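Local coordinates for protein phosphoserine aminotransferase (Bacillus alcalophilus, PDB 1W23) that catalyses the reversible, pyridoxal-phosphate-dependent transamination that makes phosphoserine from 3-phosphohydroxypyruvate in serine biosynthesis, at residues Q195-I207 / P240-I254. Numbering follows the deposited sequence.
Sequences QKNLGPSGVTVVI and PTFSIYMLRNVLDWI. With PLP (pyridoxal-5'-phosphate), chain J.
Behind the face where Ser243 and Met246 meet Pro200, helix segment 240-254 carries its flat groups: Asn249 OD1 sits 3.7 Å above one face of the Tyr245 ring, offset toward the rim, while Phe242 O lies in plane at its edge. The same OD1 meets the Arg248 guanidinium edge-on, accepting from both NE and NH2; Arg248 NH1 bonds Gln52. Across the contact, Ser243 OG donates to Ser201 O at 3.0 Å, 31° off the carbonyl plane; OG stands beside its own backbone N (chi1 -65°), facing the loop. An alanine here would remove the hydroxyl and is likely to leave Ser201 O without this donor. Met246 CB presses on the Pro200 ring, 3.3 Å from CD, the side chains crossing nearly at right angles. Leu198 O, buried without a hydrogen-bond partner, lies 3.2 Å from Val250 CB. It also takes a CA-H...O contact from Leu247 CA at 3.5 Å (165° at H). Val203 CG2 meets Ile244 CG1 at 3.8 Å. The loop after strand 189-193 carries Lys196, its NZ 1.7 Å from PLP C4A (bonded, though long for an aldimine), and leads into antiparallel strand 204-209, as in the large domain of fold-type I PLP enzymes.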
loop_
_atom_site.group_PDB
_atom_site.type_symbol
_atom_site.label_atom_id
_atom_site.label_comp_id
_atom_site.label_asym_id
_atom_site.label_seq_id
_atom_site.Cartn_x
_atom_site.Cartn_y
_atom_site.Cartn_z
ATOM N N GLN A 195 -1.156 -9.874 -4.457
ATOM C CA GLN A 195 -2.545 -10.320 -4.225
ATOM C C GLN A 195 -3.048 -11.440 -5.116
ATOM O O GLN A 195 -4.259 -11.671 -5.192
ATOM C CB GLN A 195 -3.475 -9.133 -4.331
ATOM C CG GLN A 195 -3.581 -8.516 -5.719
ATOM C CD GLN A 195 -2.606 -7.368 -6.013
ATOM O OE1 GLN A 195 -1.629 -7.157 -5.294
ATOM N NE2 GLN A 195 -2.890 -6.613 -7.092
ATOM N N LYS A 196 -2.204 -12.228 -5.758
ATOM C CA LYS A 196 -2.611 -13.465 -6.498
ATOM C C LYS A 196 -1.985 -14.682 -5.851
ATOM O O LYS A 196 -2.780 -15.565 -5.484
ATOM C CB LYS A 196 -2.279 -13.278 -7.976
ATOM C CG LYS A 196 -3.245 -12.450 -8.764
ATOM C CD LYS A 196 -2.779 -11.231 -9.566
ATOM C CE LYS A 196 -3.916 -10.338 -9.989
ATOM N NZ LYS A 196 -3.612 -9.196 -11.011
ATOM N N ASN A 197 -0.684 -14.820 -5.689
ATOM C CA ASN A 197 -0.016 -15.975 -5.123
ATOM C C ASN A 197 0.788 -15.747 -3.873
ATOM O O ASN A 197 1.327 -16.733 -3.321
ATOM C CB ASN A 197 0.997 -16.542 -6.120
ATOM C CG ASN A 197 0.399 -17.595 -6.937
ATOM O OD1 ASN A 197 -0.655 -18.178 -6.676
ATOM N ND2 ASN A 197 1.246 -17.886 -7.880
ATOM N N LEU A 198 0.854 -14.461 -3.444
ATOM C CA LEU A 198 1.736 -14.246 -2.330
ATOM C C LEU A 198 1.099 -13.707 -1.080
ATOM O O LEU A 198 1.702 -13.807 -0.020
ATOM C CB LEU A 198 2.875 -13.354 -2.754
ATOM C CG LEU A 198 3.703 -13.848 -3.929
ATOM C CD1 LEU A 198 4.810 -12.835 -4.221
ATOM C CD2 LEU A 198 4.263 -15.236 -3.652
ATOM N N GLY A 199 -0.078 -13.130 -1.177
ATOM C CA GLY A 199 -0.410 -12.391 0.071
ATOM C C GLY A 199 -1.599 -11.510 -0.332
ATOM O O GLY A 199 -2.129 -11.556 -1.429
ATOM N N PRO A 200 -1.928 -10.667 0.544
ATOM C CA PRO A 200 -2.977 -9.697 0.259
ATOM C C PRO A 200 -2.385 -8.513 -0.535
ATOM O O PRO A 200 -1.272 -8.349 -0.832
ATOM C CB PRO A 200 -3.541 -9.304 1.638
ATOM C CG PRO A 200 -2.311 -9.338 2.504
ATOM C CD PRO A 200 -1.630 -10.610 2.021
ATOM N N SER A 201 -3.331 -7.706 -0.972
ATOM C CA SER A 201 -2.973 -6.482 -1.679
ATOM C C SER A 201 -2.315 -5.464 -0.807
ATOM O O SER A 201 -2.478 -5.482 0.412
ATOM C CB SER A 201 -4.257 -5.901 -2.307
ATOM O OG SER A 201 -5.070 -5.403 -1.269
ATOM N N GLY A 202 -1.601 -4.537 -1.422
ATOM C CA GLY A 202 -0.960 -3.442 -0.769
ATOM C C GLY A 202 0.553 -3.506 -0.734
ATOM O O GLY A 202 1.214 -2.530 -0.342
ATOM N N VAL A 203 1.141 -4.648 -1.127
ATOM C CA VAL A 203 2.589 -4.723 -1.367
ATOM C C VAL A 203 2.833 -5.370 -2.724
ATOM O O VAL A 203 2.061 -6.253 -3.162
ATOM C CB VAL A 203 3.305 -5.432 -0.212
ATOM C CG1 VAL A 203 2.932 -6.938 -0.129
ATOM C CG2 VAL A 203 4.839 -5.229 -0.298
ATOM N N THR A 204 3.906 -4.918 -3.337
ATOM C CA THR A 204 4.411 -5.391 -4.620
ATOM C C THR A 204 5.822 -5.871 -4.372
ATOM O O THR A 204 6.667 -5.156 -3.796
ATOM C CB THR A 204 4.373 -4.256 -5.648
ATOM O OG1 THR A 204 3.012 -3.791 -5.782
ATOM C CG2 THR A 204 4.825 -4.692 -7.016
ATOM N N VAL A 205 6.107 -7.112 -4.770
ATOM C CA VAL A 205 7.451 -7.695 -4.672
ATOM C C VAL A 205 8.228 -7.382 -5.936
ATOM O O VAL A 205 7.742 -7.589 -7.056
ATOM C CB VAL A 205 7.360 -9.220 -4.452
ATOM C CG1 VAL A 205 8.727 -9.873 -4.527
ATOM C CG2 VAL A 205 6.646 -9.515 -3.146
ATOM N N VAL A 206 9.418 -6.816 -5.781
ATOM C CA VAL A 206 10.291 -6.520 -6.882
ATOM C C VAL A 206 11.656 -7.183 -6.582
ATOM O O VAL A 206 12.292 -6.846 -5.601
ATOM C CB VAL A 206 10.464 -5.011 -7.110
ATOM C CG1 VAL A 206 11.304 -4.727 -8.340
ATOM C CG2 VAL A 206 9.087 -4.330 -7.225
ATOM N N ILE A 207 12.042 -8.139 -7.456
ATOM C CA ILE A 207 13.329 -8.831 -7.344
ATOM C C ILE A 207 14.245 -8.243 -8.393
ATOM O O ILE A 207 13.912 -8.306 -9.568
ATOM C CB ILE A 207 13.144 -10.347 -7.496
ATOM C CG1 ILE A 207 12.177 -10.960 -6.490
ATOM C CG2 ILE A 207 14.502 -11.014 -7.454
ATOM C CD1 ILE A 207 11.597 -12.293 -6.905
ATOM N N PRO A 240 4.085 -1.085 4.133
ATOM C CA PRO A 240 2.769 -1.712 4.385
ATOM C C PRO A 240 2.993 -2.938 5.293
ATOM O O PRO A 240 3.118 -4.072 4.830
ATOM C CB PRO A 240 2.272 -2.042 2.986
ATOM C CG PRO A 240 3.531 -2.341 2.217
ATOM C CD PRO A 240 4.543 -1.361 2.755
ATOM N N THR A 241 3.087 -2.687 6.595
ATOM C CA THR A 241 3.611 -3.701 7.515
ATOM C C THR A 241 2.696 -4.923 7.608
ATOM O O THR A 241 3.194 -6.044 7.622
ATOM C CB THR A 241 3.836 -3.113 8.923
ATOM O OG1 THR A 241 2.624 -2.488 9.355
ATOM C CG2 THR A 241 4.972 -2.117 8.968
ATOM N N PHE A 242 1.391 -4.712 7.649
ATOM C CA PHE A 242 0.479 -5.871 7.755
ATOM C C PHE A 242 0.514 -6.687 6.461
ATOM O O PHE A 242 0.510 -7.940 6.509
ATOM C CB PHE A 242 -0.937 -5.472 8.130
ATOM C CG PHE A 242 -1.789 -6.691 8.493
ATOM C CD1 PHE A 242 -1.555 -7.370 9.677
ATOM C CD2 PHE A 242 -2.787 -7.135 7.674
ATOM C CE1 PHE A 242 -2.302 -8.473 10.001
ATOM C CE2 PHE A 242 -3.544 -8.257 8.007
ATOM C CZ PHE A 242 -3.319 -8.926 9.206
ATOM N N SER A 243 0.580 -6.044 5.317
ATOM C CA SER A 243 0.677 -6.794 4.043
ATOM C C SER A 243 1.967 -7.602 3.991
ATOM O O SER A 243 1.932 -8.766 3.505
ATOM C CB SER A 243 0.563 -5.867 2.844
ATOM O OG SER A 243 -0.698 -5.264 2.777
ATOM N N ILE A 244 3.082 -7.052 4.426
ATOM C CA ILE A 244 4.347 -7.798 4.415
ATOM C C ILE A 244 4.314 -8.929 5.423
ATOM O O ILE A 244 4.822 -10.047 5.148
ATOM C CB ILE A 244 5.537 -6.824 4.610
ATOM C CG1 ILE A 244 5.672 -5.915 3.382
ATOM C CG2 ILE A 244 6.817 -7.581 4.904
ATOM C CD1 ILE A 244 6.480 -4.646 3.593
ATOM N N TYR A 245 3.708 -8.724 6.584
ATOM C CA TYR A 245 3.521 -9.805 7.561
ATOM C C TYR A 245 2.673 -10.904 6.959
ATOM O O TYR A 245 3.010 -12.111 7.094
ATOM C CB TYR A 245 2.847 -9.172 8.811
ATOM C CG TYR A 245 2.182 -10.190 9.685
ATOM C CD1 TYR A 245 2.882 -10.940 10.627
ATOM C CD2 TYR A 245 0.815 -10.441 9.589
ATOM C CE1 TYR A 245 2.239 -11.872 11.422
ATOM C CE2 TYR A 245 0.191 -11.382 10.350
ATOM C CZ TYR A 245 0.925 -12.105 11.286
ATOM O OH TYR A 245 0.250 -13.054 12.019
ATOM N N MET A 246 1.570 -10.582 6.274
ATOM C CA MET A 246 0.749 -11.639 5.666
ATOM C C MET A 246 1.516 -12.359 4.577
ATOM O O MET A 246 1.379 -13.596 4.436
ATOM C CB MET A 246 -0.560 -11.053 5.132
ATOM C CG MET A 246 -1.551 -10.703 6.207
ATOM S SD MET A 246 -2.105 -12.069 7.205
ATOM C CE MET A 246 -2.665 -13.245 6.019
ATOM N N LEU A 247 2.295 -11.651 3.754
ATOM C CA LEU A 247 3.167 -12.245 2.775
ATOM C C LEU A 247 4.113 -13.256 3.451
ATOM O O LEU A 247 4.258 -14.395 2.974
ATOM C CB LEU A 247 3.952 -11.139 2.052
ATOM C CG LEU A 247 5.123 -11.578 1.155
ATOM C CD1 LEU A 247 4.754 -12.369 -0.001
ATOM C CD2 LEU A 247 5.926 -10.322 0.784
ATOM N N ARG A 248 4.752 -12.870 4.558
ATOM C CA ARG A 248 5.586 -13.796 5.291
ATOM C C ARG A 248 4.795 -15.051 5.628
ATOM O O ARG A 248 5.282 -16.181 5.437
ATOM C CB ARG A 248 6.155 -13.059 6.526
ATOM C CG ARG A 248 7.264 -13.810 7.284
ATOM C CD ARG A 248 6.831 -15.039 8.110
ATOM N NE ARG A 248 5.734 -14.697 9.051
ATOM C CZ ARG A 248 5.950 -14.255 10.265
ATOM N NH1 ARG A 248 7.171 -14.134 10.784
ATOM N NH2 ARG A 248 4.885 -13.905 11.026
ATOM N N ASN A 249 3.598 -14.882 6.217
ATOM C CA ASN A 249 2.798 -16.051 6.593
ATOM C C ASN A 249 2.481 -16.932 5.397
ATOM O O ASN A 249 2.527 -18.195 5.527
ATOM C CB ASN A 249 1.504 -15.613 7.265
ATOM C CG ASN A 249 1.666 -15.059 8.651
ATOM O OD1 ASN A 249 2.780 -14.865 9.163
ATOM N ND2 ASN A 249 0.508 -14.876 9.308
ATOM N N VAL A 250 2.151 -16.382 4.254
ATOM C CA VAL A 250 1.876 -17.190 3.045
ATOM C C VAL A 250 3.115 -17.924 2.604
ATOM O O VAL A 250 3.062 -19.113 2.264
ATOM C CB VAL A 250 1.288 -16.295 1.935
ATOM C CG1 VAL A 250 1.202 -17.096 0.626
ATOM C CG2 VAL A 250 -0.081 -15.787 2.338
ATOM N N LEU A 251 4.267 -17.248 2.601
ATOM C CA LEU A 251 5.513 -17.908 2.196
ATOM C C LEU A 251 5.862 -19.062 3.147
ATOM O O LEU A 251 6.370 -20.103 2.707
ATOM C CB LEU A 251 6.663 -16.901 2.138
ATOM C CG LEU A 251 6.522 -15.771 1.123
ATOM C CD1 LEU A 251 7.577 -14.707 1.395
ATOM C CD2 LEU A 251 6.676 -16.326 -0.274
ATOM N N ASP A 252 5.617 -18.909 4.428
ATOM C CA ASP A 252 5.840 -20.018 5.390
ATOM C C ASP A 252 4.976 -21.215 4.991
ATOM O O ASP A 252 5.462 -22.361 5.070
ATOM C CB ASP A 252 5.523 -19.597 6.814
ATOM C CG ASP A 252 6.689 -19.151 7.665
ATOM O OD1 ASP A 252 7.798 -19.690 7.466
ATOM O OD2 ASP A 252 6.461 -18.286 8.532
ATOM N N TRP A 253 3.754 -20.999 4.582
ATOM C CA TRP A 253 2.873 -22.097 4.138
ATOM C C TRP A 253 3.401 -22.723 2.862
ATOM O O TRP A 253 3.441 -23.971 2.753
ATOM C CB TRP A 253 1.444 -21.544 3.974
ATOM C CG TRP A 253 0.537 -22.491 3.299
ATOM C CD1 TRP A 253 -0.139 -23.529 3.866
ATOM C CD2 TRP A 253 0.184 -22.493 1.908
ATOM N NE1 TRP A 253 -0.894 -24.194 2.924
ATOM C CE2 TRP A 253 -0.713 -23.568 1.703
ATOM C CE3 TRP A 253 0.495 -21.717 0.794
ATOM C CZ2 TRP A 253 -1.276 -23.881 0.467
ATOM C CZ3 TRP A 253 -0.050 -22.015 -0.432
ATOM C CH2 TRP A 253 -0.924 -23.086 -0.585
ATOM N N ILE A 254 3.835 -21.952 1.868
ATOM C CA ILE A 254 4.406 -22.531 0.670
ATOM C C ILE A 254 5.562 -23.448 1.027
ATOM O O ILE A 254 5.705 -24.549 0.499
ATOM C CB ILE A 254 4.807 -21.457 -0.365
ATOM C CG1 ILE A 254 3.599 -20.615 -0.818
ATOM C CG2 ILE A 254 5.484 -22.098 -1.565
ATOM C CD1 ILE A 254 3.971 -19.441 -1.723
HETATM N N1 PLP J . -0.185 -7.290 -14.153
HETATM C C2 PLP J . -0.868 -8.492 -14.097
HETATM C C2A PLP J . -0.309 -9.615 -14.888
HETATM C C3 PLP J . -2.009 -8.600 -13.316
HETATM O O3 PLP J . -2.643 -9.748 -13.244
HETATM C C4 PLP J . -2.489 -7.452 -12.585
HETATM C C4A PLP J . -3.673 -7.607 -11.699
HETATM C C5 PLP J . -1.755 -6.257 -12.662
HETATM C C6 PLP J . -0.630 -6.202 -13.468
HETATM C C5A PLP J . -2.183 -4.998 -11.964
HETATM O O4P PLP J . -1.794 -5.093 -10.544
HETATM P P PLP J . -2.215 -3.886 -9.527
HETATM O O1P PLP J . -3.711 -3.840 -9.513
HETATM O O2P PLP J . -1.603 -2.609 -10.083
HETATM O O3P PLP J . -1.546 -4.341 -8.240
#